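Hypothetical protein ybgI (Escherichia coli, Escherichia coli O157:H7, PDB 1NMO) carries a dinuclear metal site in a ring-shaped hexamer and may take part in degrading radiation-damaged nucleotides, though its exact reaction is unknown. Local coordinates at residues Gln166-Cys171 with Ala189-Glu194; Gly107-Leu112 with Trp170-Gly175; Gly193-Gln198 with Leu208-Ala213; Gly122-Leu127 with Asp180-Phe185. All blocks are in the same frame, centred on the assembly; numbering follows the deposited sequence.

Contact 1 (Gln166-Cys171 with Ala189-Glu194); sequences QRVAWC and AFITGE
V168, A169 and W170 lie beside A189, F190 and I191 as parallel neighbours, and the main chain does most of the bonding. The carbonyl of A169 takes the amide of I191, A169 O to I191 N being 3.1 Å. In turn A189 O receives the amide of A169 at 2.9 Å from A169 N, and the longer bond from A189 N to R167 O opens the run. C171 N then donates to I191 O at 3.0 Å. One residue further on, a side chain replaces the backbone donor: T192 holds OG1 anti to its own N (chi1 180°), and OG1 donates to C171 O at a short 2.5 Å, with weak bonds to G173 O and G175 N besides. A threonine suits this place, since its hydroxyl satisfies a buried carbonyl just where the strands give way to loops. On one face of the sheet V168 CG1 meets I191 CD1 at 3.9 Å, with W170 CB beside I191 CB. On the other, the small A169 leaves room for the F190 ring. These are the two strands of a beta-alpha-beta crossover: helix 179-185 covers the A169 and F190 face, while strands 128-137 and 209-212 flank the pair.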
loop_
_atom_site.group_PDB
_atom_site.type_symbol
_atom_site.label_atom_id
_atom_site.label_comp_id
_atom_site.label_asym_id
_atom_site.label_seq_id
_atom_site.Cartn_x
_atom_site.Cartn_y
_atom_site.Cartn_z
ATOM N N GLN A 166 37.556 0.837 6.530
ATOM C CA GLN A 166 38.651 0.310 5.703
ATOM C C GLN A 166 38.891 -1.183 5.991
ATOM O O GLN A 166 38.845 -1.992 5.095
ATOM C CB GLN A 166 39.979 1.117 5.961
ATOM C CG GLN A 166 41.201 0.360 5.404
ATOM C CD GLN A 166 42.278 1.285 4.878
ATOM O OE1 GLN A 166 43.014 0.945 3.925
ATOM N NE2 GLN A 166 42.386 2.444 5.477
ATOM N N ARG A 167 39.147 -1.512 7.258
ATOM C CA ARG A 167 39.452 -2.878 7.696
ATOM C C ARG A 167 38.161 -3.523 8.121
ATOM O O ARG A 167 37.392 -2.956 8.889
ATOM C CB ARG A 167 40.504 -2.814 8.849
ATOM C CG ARG A 167 40.826 -4.131 9.536
ATOM C CD ARG A 167 41.987 -3.892 10.574
ATOM N NE ARG A 167 43.163 -3.515 9.787
ATOM C CZ ARG A 167 44.379 -4.019 9.965
ATOM N NH1 ARG A 167 44.584 -4.913 10.938
ATOM N NH2 ARG A 167 45.361 -3.699 9.089
ATOM N N VAL A 168 37.923 -4.718 7.627
ATOM C CA VAL A 168 36.669 -5.439 7.856
ATOM C C VAL A 168 36.861 -6.917 8.259
ATOM O O VAL A 168 37.948 -7.490 8.036
ATOM C CB VAL A 168 35.925 -5.414 6.520
ATOM C CG1 VAL A 168 34.683 -6.207 6.609
ATOM C CG2 VAL A 168 35.599 -3.990 6.175
ATOM N N ALA A 169 35.888 -7.545 8.927
ATOM C CA ALA A 169 36.092 -8.995 9.121
ATOM C C ALA A 169 34.676 -9.519 8.833
ATOM O O ALA A 169 33.731 -8.730 8.823
ATOM C CB ALA A 169 36.579 -9.357 10.532
ATOM N N TRP A 170 34.479 -10.811 8.612
ATOM C CA TRP A 170 33.151 -11.223 8.267
ATOM C C TRP A 170 33.026 -12.688 8.462
ATOM O O TRP A 170 34.051 -13.363 8.592
ATOM C CB TRP A 170 32.908 -10.886 6.803
ATOM C CG TRP A 170 33.811 -11.589 5.802
ATOM C CD1 TRP A 170 33.566 -12.749 5.142
ATOM C CD2 TRP A 170 35.136 -11.168 5.384
ATOM N NE1 TRP A 170 34.646 -13.092 4.342
ATOM C CE2 TRP A 170 35.617 -12.140 4.468
ATOM C CE3 TRP A 170 35.962 -10.057 5.704
ATOM C CZ2 TRP A 170 36.881 -12.035 3.854
ATOM C CZ3 TRP A 170 37.240 -9.945 5.099
ATOM C CH2 TRP A 170 37.676 -10.927 4.192
ATOM N N CYS A 171 31.795 -13.189 8.500
ATOM C CA CYS A 171 31.569 -14.640 8.572
ATOM C C CYS A 171 30.222 -14.760 7.904
ATOM O O CYS A 171 29.321 -14.124 8.374
ATOM C CB CYS A 171 31.467 -15.180 10.016
ATOM S SG CYS A 171 31.188 -17.005 9.997
ATOM N N ALA A 189 34.592 -2.633 10.535
ATOM C CA ALA A 189 33.254 -3.191 10.295
ATOM C C ALA A 189 33.269 -4.716 10.363
ATOM O O ALA A 189 34.345 -5.349 10.138
ATOM C CB ALA A 189 32.759 -2.727 8.977
ATOM N N PHE A 190 32.121 -5.301 10.731
ATOM C CA PHE A 190 31.963 -6.795 10.797
ATOM C C PHE A 190 30.701 -7.047 10.044
ATOM O O PHE A 190 29.691 -6.357 10.277
ATOM C CB PHE A 190 31.823 -7.331 12.242
ATOM C CG PHE A 190 31.579 -8.811 12.310
ATOM C CD1 PHE A 190 32.531 -9.722 11.860
ATOM C CD2 PHE A 190 30.369 -9.321 12.842
ATOM C CE1 PHE A 190 32.320 -11.133 11.929
ATOM C CE2 PHE A 190 30.143 -10.692 12.921
ATOM C CZ PHE A 190 31.135 -11.627 12.457
ATOM N N ILE A 191 30.736 -8.012 9.126
ATOM C CA ILE A 191 29.602 -8.350 8.266
ATOM C C ILE A 191 29.215 -9.796 8.442
ATOM O O ILE A 191 30.106 -10.663 8.392
ATOM C CB ILE A 191 29.994 -8.233 6.758
ATOM C CG1 ILE A 191 30.577 -6.883 6.502
ATOM C CG2 ILE A 191 28.743 -8.446 5.806
ATOM C CD1 ILE A 191 31.112 -6.769 5.122
ATOM N N THR A 192 27.945 -10.138 8.663
ATOM C CA THR A 192 27.724 -11.591 8.737
ATOM C C THR A 192 26.359 -11.776 8.138
ATOM O O THR A 192 25.930 -10.907 7.401
ATOM C CB THR A 192 27.811 -12.091 10.144
ATOM O OG1 THR A 192 27.586 -13.509 10.134
ATOM C CG2 THR A 192 26.734 -11.439 11.026
ATOM N N GLY A 193 25.645 -12.859 8.417
ATOM C CA GLY A 193 24.323 -12.963 7.775
ATOM C C GLY A 193 23.143 -12.582 8.674
ATOM O O GLY A 193 22.267 -11.816 8.320
ATOM N N GLU A 194 23.133 -13.134 9.871
ATOM C CA GLU A 194 22.043 -12.899 10.801
ATOM C C GLU A 194 22.464 -11.954 11.915
ATOM O O GLU A 194 23.639 -11.559 12.012
ATOM C CB GLU A 194 21.621 -14.227 11.409
ATOM C CG GLU A 194 21.530 -15.345 10.468
ATOM C CD GLU A 194 20.705 -16.474 11.071
ATOM O OE1 GLU A 194 20.387 -16.319 12.276
ATOM O OE2 GLU A 194 20.367 -17.504 10.369
#

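Contact 2 (Gly107-Leu112 with Trp170-Gly175); sequences GNNAQL and WCTGGG
Chi1 of 62° puts CG of W170 between the backbone N and the carbonyl carbon, and chi2 of 93° then turns the ring, whose NE1 meets the first turn of helix 108-116; chi1 of -84° on N109 keeps CG beside that residue's N. The motif is a helix start, with G107 at the N-cap position, packed against the loop that leaves strand 165-170 beside the dinuclear metal site. W170 NE1 donates to N109 O at 2.9 Å; the donor stands above the carbonyl plane, and the bond is bent, 142° at the hydrogen. The N109 amide plane lies almost perpendicular to the indole. N109 OD1 accepts T172 N in the plane of the amide at 3.2 Å, so asparagine serves here as a side-chain acceptor for a buried loop amide. L112 gives the apolar part, CD1 lying 4.2 Å from W170 CD1 and CG near T172 CG2. N108 and T172 join this packing to the metals: N108 ND2 bonds to D101 and T172 OG1 to E219, both iron ligands, as second-shell groups that may help to orient the carboxylates. Where their side chains cross, at about a right angle, N108 CB touches T172 OG1 at 3.3 Å.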
loop_
_atom_site.group_PDB
_atom_site.type_symbol
_atom_site.label_atom_id
_atom_site.label_comp_id
_atom_site.label_asym_id
_atom_site.label_seq_id
_atom_site.Cartn_x
_atom_site.Cartn_y
_atom_site.Cartn_z
ATOM N N GLY A 107 35.044 -21.152 -1.070
ATOM C CA GLY A 107 34.220 -20.878 0.096
ATOM C C GLY A 107 33.282 -19.686 0.139
ATOM O O GLY A 107 33.561 -18.715 -0.560
ATOM N N ASN A 108 32.208 -19.749 0.972
ATOM C CA ASN A 108 31.241 -18.669 1.093
ATOM C C ASN A 108 32.022 -17.433 1.540
ATOM O O ASN A 108 31.802 -16.366 1.045
ATOM C CB ASN A 108 30.152 -18.944 2.146
ATOM C CG ASN A 108 29.162 -20.078 1.756
ATOM O OD1 ASN A 108 28.667 -20.176 0.603
ATOM N ND2 ASN A 108 28.828 -20.919 2.758
ATOM N N ASN A 109 32.892 -17.592 2.517
ATOM C CA ASN A 109 33.693 -16.481 3.011
ATOM C C ASN A 109 34.534 -15.784 1.912
ATOM O O ASN A 109 34.511 -14.528 1.800
ATOM C CB ASN A 109 34.624 -16.973 4.143
ATOM C CG ASN A 109 33.914 -17.005 5.488
ATOM O OD1 ASN A 109 32.905 -16.308 5.647
ATOM N ND2 ASN A 109 34.445 -17.801 6.494
ATOM N N ALA A 110 35.227 -16.548 1.066
ATOM C CA ALA A 110 36.094 -15.897 0.089
ATOM C C ALA A 110 35.373 -15.246 -1.042
ATOM O O ALA A 110 35.868 -14.247 -1.561
ATOM C CB ALA A 110 37.121 -16.878 -0.458
ATOM N N GLN A 111 34.201 -15.797 -1.421
ATOM C CA GLN A 111 33.391 -15.276 -2.517
ATOM C C GLN A 111 32.679 -14.015 -2.090
ATOM O O GLN A 111 32.489 -13.045 -2.880
ATOM C CB GLN A 111 32.369 -16.298 -2.966
ATOM C CG GLN A 111 33.007 -17.570 -3.342
ATOM C CD GLN A 111 33.555 -17.508 -4.748
ATOM O OE1 GLN A 111 32.984 -16.828 -5.588
ATOM N NE2 GLN A 111 34.619 -18.276 -5.031
ATOM N N LEU A 112 32.292 -13.979 -0.835
ATOM C CA LEU A 112 31.682 -12.746 -0.400
ATOM C C LEU A 112 32.840 -11.727 -0.513
ATOM O O LEU A 112 32.671 -10.644 -1.055
ATOM C CB LEU A 112 31.213 -12.859 1.052
ATOM C CG LEU A 112 29.960 -12.126 1.554
ATOM C CD1 LEU A 112 30.300 -11.500 2.847
ATOM C CD2 LEU A 112 29.414 -11.191 0.621
ATOM N N TRP A 170 34.479 -10.811 8.612
ATOM C CA TRP A 170 33.151 -11.223 8.267
ATOM C C TRP A 170 33.026 -12.688 8.462
ATOM O O TRP A 170 34.051 -13.363 8.592
ATOM C CB TRP A 170 32.908 -10.886 6.803
ATOM C CG TRP A 170 33.811 -11.589 5.802
ATOM C CD1 TRP A 170 33.566 -12.749 5.142
ATOM C CD2 TRP A 170 35.136 -11.168 5.384
ATOM N NE1 TRP A 170 34.646 -13.092 4.342
ATOM C CE2 TRP A 170 35.617 -12.140 4.468
ATOM C CE3 TRP A 170 35.962 -10.057 5.704
ATOM C CZ2 TRP A 170 36.881 -12.035 3.854
ATOM C CZ3 TRP A 170 37.240 -9.945 5.099
ATOM C CH2 TRP A 170 37.676 -10.927 4.192
ATOM N N CYS A 171 31.795 -13.189 8.500
ATOM C CA CYS A 171 31.569 -14.640 8.572
ATOM C C CYS A 171 30.222 -14.760 7.904
ATOM O O CYS A 171 29.321 -14.124 8.374
ATOM C CB CYS A 171 31.467 -15.180 10.016
ATOM S SG CYS A 171 31.188 -17.005 9.997
ATOM N N THR A 172 30.064 -15.523 6.817
ATOM C CA THR A 172 28.761 -15.598 6.217
ATOM C C THR A 172 27.733 -16.435 7.103
ATOM O O THR A 172 28.109 -17.188 7.976
ATOM C CB THR A 172 28.813 -16.287 4.840
ATOM O OG1 THR A 172 29.145 -17.668 5.062
ATOM C CG2 THR A 172 29.785 -15.569 3.843
ATOM N N GLY A 173 26.430 -16.257 6.898
ATOM C CA GLY A 173 25.492 -17.072 7.645
ATOM C C GLY A 173 25.197 -16.611 9.029
ATOM O O GLY A 173 25.067 -15.404 9.272
ATOM N N GLY A 174 25.058 -17.550 9.956
ATOM C CA GLY A 174 24.791 -17.127 11.327
ATOM C C GLY A 174 26.092 -16.901 12.092
ATOM O O GLY A 174 26.331 -17.604 13.084
ATOM N N GLY A 175 26.951 -15.975 11.616
ATOM C CA GLY A 175 28.208 -15.707 12.290
ATOM C C GLY A 175 28.190 -14.538 13.260
ATOM O O GLY A 175 29.233 -14.101 13.701
HETATM O O HOH W 1 31.173 -18.672 7.258
#

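Contact 3 (Gly193-Gln198 with Leu208-Ala213); sequences GEVSEQ and LHFYAA
G193 and A213 bring their CA atoms to 4.8 Å, the nearest pair of CA atoms between the loop after strand 189-192 and the end of strand 209-212. The touching parts run in directions 128° apart, so the loop swings away from the strand after this point, and contact is confined to residues 193-195. G193 O lies 3.5 Å from A213 N. Beyond it the contact is apolar. V195 is the loop's main side chain here: its CG2, anti to the backbone N (chi1 of 71° refers to CG1), reaches CE2 of F210 at 3.4 Å, the two side chains crossing obliquely. The small A212 methyl, CB, meets V195 CB at 3.8 Å. The rim of the F210 ring is further met in its plane by E194 O, 3.8 Å from CZ, a favourable placing for an electron-rich carbonyl against ring hydrogens. A branched valine and a flat phenylalanine thus join the loop before helix 197-205 to strand 209-212 with carbon contacts. E194 turns its carboxylate elsewhere, to the iron ligand H215 and to E197 N of the second subunit. The contact lies in the beta-alpha-beta unit formed by strand 189-192, helix 197-205 and strand 209-212, with F210 packed against F190 and T192 of the adjacent strand and against T199 and A203 of the helix.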
loop_
_atom_site.group_PDB
_atom_site.type_symbol
_atom_site.label_atom_id
_atom_site.label_comp_id
_atom_site.label_asym_id
_atom_site.label_seq_id
_atom_site.Cartn_x
_atom_site.Cartn_y
_atom_site.Cartn_z
ATOM N N GLY A 193 25.645 -12.859 8.417
ATOM C CA GLY A 193 24.323 -12.963 7.775
ATOM C C GLY A 193 23.143 -12.582 8.674
ATOM O O GLY A 193 22.267 -11.816 8.320
ATOM N N GLU A 194 23.133 -13.134 9.871
ATOM C CA GLU A 194 22.043 -12.899 10.801
ATOM C C GLU A 194 22.464 -11.954 11.915
ATOM O O GLU A 194 23.639 -11.559 12.012
ATOM C CB GLU A 194 21.621 -14.227 11.409
ATOM C CG GLU A 194 21.530 -15.345 10.468
ATOM C CD GLU A 194 20.705 -16.474 11.071
ATOM O OE1 GLU A 194 20.387 -16.319 12.276
ATOM O OE2 GLU A 194 20.367 -17.504 10.369
ATOM N N VAL A 195 21.489 -11.602 12.760
ATOM C CA VAL A 195 21.702 -10.711 13.879
ATOM C C VAL A 195 20.900 -11.220 15.098
ATOM O O VAL A 195 19.798 -11.788 14.942
ATOM C CB VAL A 195 21.273 -9.248 13.518
ATOM C CG1 VAL A 195 19.745 -9.138 13.407
ATOM C CG2 VAL A 195 21.788 -8.234 14.554
ATOM N N SER A 196 21.475 -11.077 16.302
ATOM C CA SER A 196 20.721 -11.417 17.491
ATOM C C SER A 196 20.617 -10.172 18.384
ATOM O O SER A 196 21.208 -9.065 18.113
ATOM C CB SER A 196 21.341 -12.579 18.257
ATOM O OG SER A 196 21.273 -13.745 17.442
ATOM N N GLU A 197 19.838 -10.312 19.442
ATOM C CA GLU A 197 19.643 -9.151 20.328
ATOM C C GLU A 197 21.003 -8.625 20.829
ATOM O O GLU A 197 21.287 -7.435 20.812
ATOM C CB GLU A 197 18.738 -9.606 21.513
ATOM C CG GLU A 197 18.184 -8.527 22.508
ATOM C CD GLU A 197 19.235 -8.068 23.505
ATOM O OE1 GLU A 197 20.119 -8.921 23.764
ATOM O OE2 GLU A 197 19.186 -6.892 24.003
ATOM N N GLN A 198 21.888 -9.516 21.219
ATOM C CA GLN A 198 23.111 -9.028 21.817
ATOM C C GLN A 198 24.112 -8.377 20.881
ATOM O O GLN A 198 24.913 -7.557 21.323
ATOM C CB GLN A 198 23.747 -10.182 22.552
ATOM C CG GLN A 198 24.180 -11.263 21.594
ATOM C CD GLN A 198 24.413 -12.534 22.336
ATOM O OE1 GLN A 198 25.384 -12.631 23.174
ATOM N NE2 GLN A 198 23.520 -13.536 22.101
ATOM N N LEU A 208 32.081 -0.369 16.138
ATOM C CA LEU A 208 32.288 -0.791 14.765
ATOM C C LEU A 208 30.937 -0.829 14.038
ATOM O O LEU A 208 29.880 -0.858 14.661
ATOM C CB LEU A 208 32.991 -2.132 14.677
ATOM C CG LEU A 208 32.258 -3.299 15.302
ATOM C CD1 LEU A 208 32.926 -4.640 14.935
ATOM C CD2 LEU A 208 32.321 -3.129 16.757
ATOM N N HIS A 209 31.011 -0.728 12.715
ATOM C CA HIS A 209 29.870 -0.776 11.860
ATOM C C HIS A 209 29.495 -2.239 11.785
ATOM O O HIS A 209 30.378 -3.071 11.533
ATOM C CB HIS A 209 30.248 -0.306 10.446
ATOM C CG HIS A 209 30.433 1.173 10.331
ATOM N ND1 HIS A 209 29.372 2.055 10.334
ATOM C CD2 HIS A 209 31.564 1.931 10.277
ATOM C CE1 HIS A 209 29.833 3.303 10.300
ATOM N NE2 HIS A 209 31.159 3.253 10.264
ATOM N N PHE A 210 28.207 -2.566 11.956
ATOM C CA PHE A 210 27.794 -3.965 11.864
ATOM C C PHE A 210 26.724 -4.081 10.776
ATOM O O PHE A 210 25.874 -3.209 10.702
ATOM C CB PHE A 210 27.229 -4.498 13.208
ATOM C CG PHE A 210 26.502 -5.754 13.041
ATOM C CD1 PHE A 210 27.185 -6.928 12.752
ATOM C CD2 PHE A 210 25.114 -5.771 13.052
ATOM C CE1 PHE A 210 26.514 -8.130 12.473
ATOM C CE2 PHE A 210 24.428 -6.969 12.769
ATOM C CZ PHE A 210 25.144 -8.146 12.479
ATOM N N TYR A 211 26.782 -5.127 9.960
ATOM C CA TYR A 211 25.842 -5.380 8.857
ATOM C C TYR A 211 25.356 -6.823 9.002
ATOM O O TYR A 211 26.198 -7.728 9.170
ATOM C CB TYR A 211 26.535 -5.316 7.473
ATOM C CG TYR A 211 27.166 -3.995 7.234
ATOM C CD1 TYR A 211 28.354 -3.668 7.822
ATOM C CD2 TYR A 211 26.460 -3.008 6.549
ATOM C CE1 TYR A 211 28.826 -2.341 7.761
ATOM C CE2 TYR A 211 26.905 -1.720 6.452
ATOM C CZ TYR A 211 28.092 -1.370 7.068
ATOM O OH TYR A 211 28.500 -0.017 6.983
ATOM N N ALA A 212 24.023 -7.044 8.937
ATOM C CA ALA A 212 23.486 -8.417 9.019
ATOM C C ALA A 212 23.014 -8.448 7.592
ATOM O O ALA A 212 21.973 -7.875 7.293
ATOM C CB ALA A 212 22.333 -8.477 9.978
ATOM N N ALA A 213 23.777 -9.076 6.687
ATOM C CA ALA A 213 23.446 -8.980 5.269
ATOM C C ALA A 213 22.553 -10.037 4.741
ATOM O O ALA A 213 22.325 -10.076 3.522
ATOM C CB ALA A 213 24.695 -8.918 4.449
#

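Contact 4 (Gly122-Leu127 with Asp180-Phe185); sequences GEIEPL and DSAARF
I124 and F185 lie with their CA atoms 6.9 Å apart, where the chain leaving strand 118-123 turns a corner at I124 and passes beside the end of helix 179-185. The corner is a classic beta bulge, I124 and E125 both facing V128 on the next strand, and it lies at the outermost strand, within this chain, of the six-stranded mixed sheet. I124 points toward the helix and supplies nearly all the apolar contact. With chi1 at -62° its CG1 sits beside the backbone N, and CG1 then makes a CH-pi contact over one face of the F185 ring, 3.8 Å from the ring centroid and 18° off the ring normal, offset toward the rim. The rest of the chain, extended at chi2, carries CD1 on to the helix, where it meets A182 CB at 4.1 Å. An isoleucine suits the place because its two branches can serve at once: CG2 lies near F185 CB, while the longer arm covers the ring and the helix backbone. A182 is small enough to let that arm approach, and A182 and I124 both also touch A169 of strand 165-170. F185 also meets W130 of strand 128-137, the two ring planes about 40° apart, so this aromatic joins the helix end to the sheet. The end of the E125 side chain approaches S181, one helical turn before F185, although the closeness of their polar ends is doubtful in the model. At the heart of the contact, I124 CD1 stands 3.6 Å from F185 CG.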
loop_
_atom_site.group_PDB
_atom_site.type_symbol
_atom_site.label_atom_id
_atom_site.label_comp_id
_atom_site.label_asym_id
_atom_site.label_seq_id
_atom_site.Cartn_x
_atom_site.Cartn_y
_atom_site.Cartn_z
ATOM N N GLY A 122 44.186 -12.075 6.017
ATOM C CA GLY A 122 44.474 -13.069 7.042
ATOM C C GLY A 122 43.179 -13.646 7.652
ATOM O O GLY A 122 42.079 -13.595 7.075
ATOM N N GLU A 123 43.293 -14.252 8.821
ATOM C CA GLU A 123 42.105 -14.750 9.463
ATOM C C GLU A 123 42.284 -14.480 10.928
ATOM O O GLU A 123 43.399 -14.418 11.444
ATOM C CB GLU A 123 41.806 -16.220 9.130
ATOM C CG GLU A 123 42.508 -17.299 9.861
ATOM C CD GLU A 123 41.658 -18.579 9.901
ATOM O OE1 GLU A 123 41.149 -19.042 8.854
ATOM O OE2 GLU A 123 41.482 -19.152 11.002
ATOM N N ILE A 124 41.192 -14.168 11.576
ATOM C CA ILE A 124 41.194 -13.875 12.987
ATOM C C ILE A 124 40.971 -15.210 13.735
ATOM O O ILE A 124 41.518 -15.447 14.812
ATOM C CB ILE A 124 40.001 -12.909 13.290
ATOM C CG1 ILE A 124 40.167 -11.586 12.547
ATOM C CG2 ILE A 124 39.884 -12.672 14.770
ATOM C CD1 ILE A 124 39.063 -10.572 12.907
ATOM N N GLU A 125 40.141 -16.068 13.163
ATOM C CA GLU A 125 39.788 -17.367 13.730
ATOM C C GLU A 125 39.371 -18.188 12.521
ATOM O O GLU A 125 39.107 -17.652 11.431
ATOM C CB GLU A 125 38.556 -17.247 14.574
ATOM C CG GLU A 125 38.831 -16.817 15.961
ATOM C CD GLU A 125 37.495 -16.532 16.698
ATOM O OE1 GLU A 125 36.547 -17.306 16.517
ATOM O OE2 GLU A 125 37.397 -15.557 17.468
ATOM N N PRO A 126 39.251 -19.503 12.685
ATOM C CA PRO A 126 38.863 -20.368 11.580
ATOM C C PRO A 126 37.740 -19.885 10.584
ATOM O O PRO A 126 37.919 -19.854 9.302
ATOM C CB PRO A 126 38.534 -21.691 12.331
ATOM C CG PRO A 126 39.643 -21.774 13.342
ATOM C CD PRO A 126 39.517 -20.290 13.906
ATOM N N LEU A 127 36.580 -19.506 11.073
ATOM C CA LEU A 127 35.619 -19.096 10.050
ATOM C C LEU A 127 35.457 -17.588 9.935
ATOM O O LEU A 127 34.388 -17.113 9.474
ATOM C CB LEU A 127 34.263 -19.664 10.426
ATOM C CG LEU A 127 34.241 -21.207 10.430
ATOM C CD1 LEU A 127 33.096 -21.684 11.338
ATOM C CD2 LEU A 127 34.048 -21.726 8.940
ATOM N N ASP A 180 32.415 -10.150 18.732
ATOM C CA ASP A 180 33.275 -9.648 19.791
ATOM C C ASP A 180 34.718 -10.001 19.498
ATOM O O ASP A 180 35.615 -9.153 19.644
ATOM C CB ASP A 180 32.908 -10.214 21.126
ATOM C CG ASP A 180 31.598 -9.673 21.658
ATOM O OD1 ASP A 180 31.119 -8.582 21.225
ATOM O OD2 ASP A 180 31.062 -10.392 22.548
ATOM N N SER A 181 34.947 -11.236 19.066
ATOM C CA SER A 181 36.293 -11.581 18.783
ATOM C C SER A 181 36.821 -10.684 17.627
ATOM O O SER A 181 38.013 -10.386 17.591
ATOM C CB SER A 181 36.377 -13.065 18.475
ATOM O OG SER A 181 36.697 -13.189 17.126
ATOM N N ALA A 182 35.981 -10.228 16.695
ATOM C CA ALA A 182 36.520 -9.342 15.641
ATOM C C ALA A 182 36.822 -8.019 16.247
ATOM O O ALA A 182 37.774 -7.416 15.885
ATOM C CB ALA A 182 35.541 -9.151 14.511
ATOM N N ALA A 183 35.989 -7.504 17.144
ATOM C CA ALA A 183 36.288 -6.208 17.765
ATOM C C ALA A 183 37.686 -6.197 18.485
ATOM O O ALA A 183 38.465 -5.230 18.433
ATOM C CB ALA A 183 35.164 -5.855 18.788
ATOM N N ARG A 184 37.949 -7.259 19.234
ATOM C CA ARG A 184 39.193 -7.410 19.954
ATOM C C ARG A 184 40.311 -7.329 18.908
ATOM O O ARG A 184 41.237 -6.561 19.064
ATOM C CB ARG A 184 39.209 -8.776 20.623
ATOM C CG ARG A 184 39.769 -8.827 22.026
ATOM C CD ARG A 184 38.656 -9.252 22.933
ATOM N NE ARG A 184 38.183 -10.606 22.572
ATOM C CZ ARG A 184 36.899 -11.004 22.620
ATOM N NH1 ARG A 184 35.952 -10.120 23.007
ATOM N NH2 ARG A 184 36.553 -12.280 22.321
ATOM N N PHE A 185 40.202 -8.084 17.819
ATOM C CA PHE A 185 41.222 -8.070 16.776
ATOM C C PHE A 185 41.496 -6.661 16.257
ATOM O O PHE A 185 42.670 -6.269 16.081
ATOM C CB PHE A 185 40.801 -8.979 15.639
ATOM C CG PHE A 185 41.847 -9.132 14.589
ATOM C CD1 PHE A 185 42.890 -10.042 14.762
ATOM C CD2 PHE A 185 41.835 -8.309 13.488
ATOM C CE1 PHE A 185 43.931 -10.119 13.840
ATOM C CE2 PHE A 185 42.841 -8.355 12.557
ATOM C CZ PHE A 185 43.910 -9.262 12.723
#

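Contacts 1, 3 and 4 all reach the six-stranded mixed sheet, and contact 2 joins its strand 165-170, through the following loop, to helix 108-116. Contact 1 sits in the middle, its centre 9 Å from those of contacts 2 and 3 and 10 Å from that of contact 4; contacts 3 and 4 lie 15 Å apart without touching. Contacts 1 and 3 belong to successive beta-alpha-beta units sharing strand 189-192, whereas contact 4 crosses contacts 1 and 2 along the chain. Contact 3 follows contact 2, and G173 O meets E194 N between them. The strand ends and loops of contacts 1 to 3 thus converge beside the dinuclear iron site, while contact 4 lies further out.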